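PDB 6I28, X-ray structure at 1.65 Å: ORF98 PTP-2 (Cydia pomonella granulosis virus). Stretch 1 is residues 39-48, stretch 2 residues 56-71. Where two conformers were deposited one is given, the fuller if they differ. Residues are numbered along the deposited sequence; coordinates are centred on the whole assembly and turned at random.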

# COMPACT_ATOMS: atom_id res chain seq x y z
N VAL A 39 -0.83 5.59 -14.05
CA VAL A 39 -1.19 5.53 -12.63
C VAL A 39 -2.22 6.62 -12.38
O VAL A 39 -1.95 7.79 -12.62
CB VAL A 39 0.04 5.71 -11.73
CG1 VAL A 39 -0.39 5.86 -10.26
CG2 VAL A 39 1.00 4.55 -11.92
N GLY A 40 -3.38 6.25 -11.84
CA GLY A 40 -4.45 7.21 -11.65
C GLY A 40 -4.47 7.87 -10.29
O GLY A 40 -5.10 8.93 -10.12
N CYS A 41 -3.79 7.29 -9.31
CA CYS A 41 -3.87 7.72 -7.92
C CYS A 41 -2.57 7.31 -7.23
O CYS A 41 -1.93 6.34 -7.61
CB CYS A 41 -5.19 7.14 -7.38
SG CYS A 41 -5.33 6.70 -5.75
N VAL A 42 -2.19 8.11 -6.27
CA VAL A 42 -0.96 7.94 -5.52
C VAL A 42 -1.27 8.03 -4.04
O VAL A 42 -1.95 8.96 -3.60
CB VAL A 42 0.09 8.98 -5.93
CG1 VAL A 42 1.30 8.78 -5.08
CG2 VAL A 42 0.44 8.90 -7.40
N VAL A 43 -0.79 7.07 -3.26
CA VAL A 43 -0.85 7.14 -1.80
C VAL A 43 0.59 7.27 -1.30
O VAL A 43 1.40 6.32 -1.42
CB VAL A 43 -1.52 5.89 -1.18
CG1 VAL A 43 -1.52 5.92 0.32
CG2 VAL A 43 -2.90 5.75 -1.74
N SER A 44 0.86 8.31 -0.60
CA SER A 44 2.19 8.64 -0.08
C SER A 44 2.18 8.36 1.42
O SER A 44 1.51 9.06 2.21
CB SER A 44 2.56 10.11 -0.35
OG SER A 44 2.66 10.45 -1.72
N LEU A 45 2.95 7.37 1.84
CA LEU A 45 3.08 6.98 3.23
C LEU A 45 4.50 7.35 3.65
O LEU A 45 5.44 6.54 3.60
CB LEU A 45 2.83 5.53 3.37
CG LEU A 45 1.45 5.04 2.97
CD1 LEU A 45 1.44 3.53 3.25
CD2 LEU A 45 0.37 5.76 3.63
N ILE A 46 4.69 8.62 4.01
CA ILE A 46 6.01 9.15 4.30
C ILE A 46 5.99 10.05 5.52
O ILE A 46 4.96 10.61 5.90
CB ILE A 46 6.62 9.93 3.10
CG1 ILE A 46 5.76 11.15 2.75
CG2 ILE A 46 6.70 9.04 1.85
CD1 ILE A 46 6.23 11.95 1.59
N ASP A 47 7.18 10.17 6.13
CA ASP A 47 7.41 11.04 7.28
C ASP A 47 8.09 12.34 6.86
O ASP A 47 8.28 13.22 7.70
CB ASP A 47 8.30 10.30 8.33
CG ASP A 47 9.65 9.80 7.77
OD1 ASP A 47 9.64 8.81 6.99
OD2 ASP A 47 10.71 10.36 8.18
N SER A 48 8.42 12.49 5.57
CA SER A 48 9.02 13.69 5.02
C SER A 48 7.91 14.60 4.47
O SER A 48 6.72 14.29 4.57
CB SER A 48 10.05 13.34 3.94
OG SER A 48 9.52 12.58 2.86
N ALA A 56 4.52 18.24 -7.84
CA ALA A 56 5.17 17.79 -9.07
C ALA A 56 4.27 16.83 -9.83
O ALA A 56 4.22 16.89 -11.07
CB ALA A 56 6.51 17.12 -8.76
N LEU A 57 3.56 15.95 -9.12
CA LEU A 57 2.66 15.03 -9.80
C LEU A 57 1.41 15.73 -10.32
O LEU A 57 0.90 15.41 -11.41
CB LEU A 57 2.25 13.91 -8.87
CG LEU A 57 3.38 13.01 -8.36
CD1 LEU A 57 2.78 11.86 -7.62
CD2 LEU A 57 4.19 12.50 -9.52
N TYR A 58 0.89 16.68 -9.55
CA TYR A 58 -0.21 17.54 -9.96
C TYR A 58 -1.46 16.75 -10.34
O TYR A 58 -2.11 17.01 -11.34
CB TYR A 58 0.17 18.48 -11.11
CG TYR A 58 -0.52 19.79 -10.97
CD1 TYR A 58 -0.06 20.75 -10.09
CD2 TYR A 58 -1.66 20.09 -11.72
CE1 TYR A 58 -0.69 21.96 -9.96
CE2 TYR A 58 -2.30 21.30 -11.59
CZ TYR A 58 -1.82 22.23 -10.72
OH TYR A 58 -2.45 23.45 -10.61
N LEU A 59 -1.82 15.79 -9.50
CA LEU A 59 -2.96 14.97 -9.85
C LEU A 59 -4.22 15.70 -9.47
O LEU A 59 -4.17 16.64 -8.68
CB LEU A 59 -2.88 13.62 -9.15
CG LEU A 59 -1.68 12.75 -9.52
CD1 LEU A 59 -1.42 11.75 -8.51
CD2 LEU A 59 -1.92 12.06 -10.86
N PRO A 60 -5.37 15.29 -10.01
CA PRO A 60 -6.61 16.02 -9.68
C PRO A 60 -6.90 15.86 -8.19
O PRO A 60 -6.45 14.91 -7.52
CB PRO A 60 -7.68 15.34 -10.52
CG PRO A 60 -6.86 14.77 -11.76
CD PRO A 60 -5.54 14.32 -11.11
N ASP A 61 -7.65 16.82 -7.68
CA ASP A 61 -8.08 16.79 -6.29
C ASP A 61 -8.67 15.44 -5.96
O ASP A 61 -9.57 14.95 -6.65
CB ASP A 61 -9.13 17.88 -6.04
CG ASP A 61 -8.55 19.28 -6.04
OD1 ASP A 61 -7.36 19.45 -5.68
OD2 ASP A 61 -9.28 20.20 -6.41
N GLY A 62 -8.15 14.81 -4.92
CA GLY A 62 -8.67 13.59 -4.45
C GLY A 62 -7.91 12.39 -4.93
O GLY A 62 -8.10 11.32 -4.39
N ASP A 63 -7.06 12.56 -5.94
CA ASP A 63 -6.29 11.44 -6.48
C ASP A 63 -4.90 11.34 -5.90
O ASP A 63 -4.17 10.39 -6.25
CB ASP A 63 -6.20 11.49 -8.01
CG ASP A 63 -7.54 11.22 -8.69
OD1 ASP A 63 -8.45 10.64 -8.06
OD2 ASP A 63 -7.70 11.66 -9.84
N HIS A 64 -4.59 12.14 -4.90
CA HIS A 64 -3.31 12.02 -4.19
C HIS A 64 -3.57 12.16 -2.70
O HIS A 64 -3.99 13.23 -2.24
CB HIS A 64 -2.31 13.06 -4.67
CG HIS A 64 -0.92 12.79 -4.22
ND1 HIS A 64 0.18 13.39 -4.80
CD2 HIS A 64 -0.44 11.99 -3.24
CE1 HIS A 64 1.28 12.95 -4.20
NE2 HIS A 64 0.92 12.09 -3.25
N LEU A 65 -3.39 11.07 -1.98
CA LEU A 65 -3.58 10.95 -0.56
C LEU A 65 -2.24 10.79 0.14
O LEU A 65 -1.40 10.00 -0.28
CB LEU A 65 -4.42 9.71 -0.25
CG LEU A 65 -4.79 9.39 1.20
CD1 LEU A 65 -5.51 10.63 1.71
CD2 LEU A 65 -5.67 8.18 1.37
N HIS A 66 -2.08 11.47 1.26
CA HIS A 66 -0.90 11.41 2.10
C HIS A 66 -1.32 11.04 3.52
O HIS A 66 -2.24 11.65 4.07
CB HIS A 66 -0.19 12.78 2.13
CG HIS A 66 0.90 12.88 3.15
ND1 HIS A 66 0.97 13.90 4.08
CD2 HIS A 66 1.96 12.08 3.40
CE1 HIS A 66 2.03 13.73 4.85
NE2 HIS A 66 2.64 12.62 4.47
N VAL A 67 -0.63 10.08 4.12
CA VAL A 67 -0.67 9.87 5.56
C VAL A 67 0.75 10.03 6.10
O VAL A 67 1.65 9.29 5.68
CB VAL A 67 -1.23 8.49 5.95
CG1 VAL A 67 -1.13 8.32 7.45
CG2 VAL A 67 -2.67 8.31 5.51
N HIS A 68 0.94 10.96 7.02
CA HIS A 68 2.21 11.10 7.70
C HIS A 68 2.40 9.95 8.69
O HIS A 68 1.65 9.85 9.68
CB HIS A 68 2.26 12.42 8.45
CG HIS A 68 3.56 12.68 9.13
ND1 HIS A 68 3.87 12.18 10.38
CD2 HIS A 68 4.63 13.41 8.74
CE1 HIS A 68 5.08 12.59 10.73
NE2 HIS A 68 5.55 13.35 9.75
N CYS A 69 3.38 9.10 8.44
CA CYS A 69 3.61 7.96 9.32
C CYS A 69 5.07 7.55 9.24
O CYS A 69 5.69 7.61 8.18
CB CYS A 69 2.75 6.73 8.97
SG CYS A 69 2.79 6.28 7.17
N GLU A 70 5.58 7.09 10.37
CA GLU A 70 6.94 6.59 10.50
C GLU A 70 6.94 5.07 10.39
O GLU A 70 5.90 4.41 10.49
CB GLU A 70 7.55 7.02 11.84
CG GLU A 70 7.87 8.49 11.86
CD GLU A 70 8.19 8.95 13.23
OE1 GLU A 70 8.80 8.16 13.97
OE2 GLU A 70 7.83 10.09 13.59
N ASP A 71 8.12 4.52 10.15
CA ASP A 71 8.36 3.08 10.18
C ASP A 71 9.11 2.87 11.49
O ASP A 71 10.34 2.89 11.56
CB ASP A 71 9.09 2.59 8.95
CG ASP A 71 9.17 1.08 8.90
OD1 ASP A 71 9.04 0.43 9.96
OD2 ASP A 71 9.38 0.55 7.80
O HOH W 1 -6.18 10.76 -11.81

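The apolar centre of the contact forms around Val42, whose CG2 lies 3.6 Å from Leu59 CD1 and 3.8 Å from Leu57 CD1, so that the leucines of the helix end and the following loop close over the strand. On the same face of the sheet, Val42 also packs against His64: its CB sits 4.2 Å from the centroid of the imidazole ring, nearly along the ring normal, a CH-pi contact. The other face bears Val43, Leu45, Leu65 and Val67. Leu45 CD2 reaches Val67 CB at 3.9 Å, and Leu45 CB lies 3.9 Å from Cys69 SG.

The backbones run as two parallel strands, whose axes approach to 4.7 Å with N-to-C directions 12° apart. In the usual parallel pattern, alternate residues of the first strand bond in both directions. Val42 N donates to Asp63 O (3.0 Å) and Val42 O accepts from Leu65 N (3.0 Å); Ser44 N then donates to Leu65 O (2.8 Å) and Ser44 O accepts from Val67 N (3.0 Å). Farther along, the pairing loosens, and Ile46 O receives only weak bonds, from Cys69 N and from His66 NE2, both at 3.4 Å. The second of these brings a side chain into the backbone network, with the carbonyl near the plane of the imidazole.

Polar side chains complete the contact. Ser44 OG and His64 NE2 are hydrogen-bonded at 2.8 Å, the hydroxyl meeting the ring at its edge while Val42 covers one face. Near Gly40, a water donates to Gly40 O (2.7 Å) and Asp63 OD2 (2.6 Å), bridging the stretches where the type II turn from Pro60 to Asp63 delivers the second strand. At the far end, exposed Asp47 places its CA off-centre over the His68 ring, 4.2 Å from the centroid.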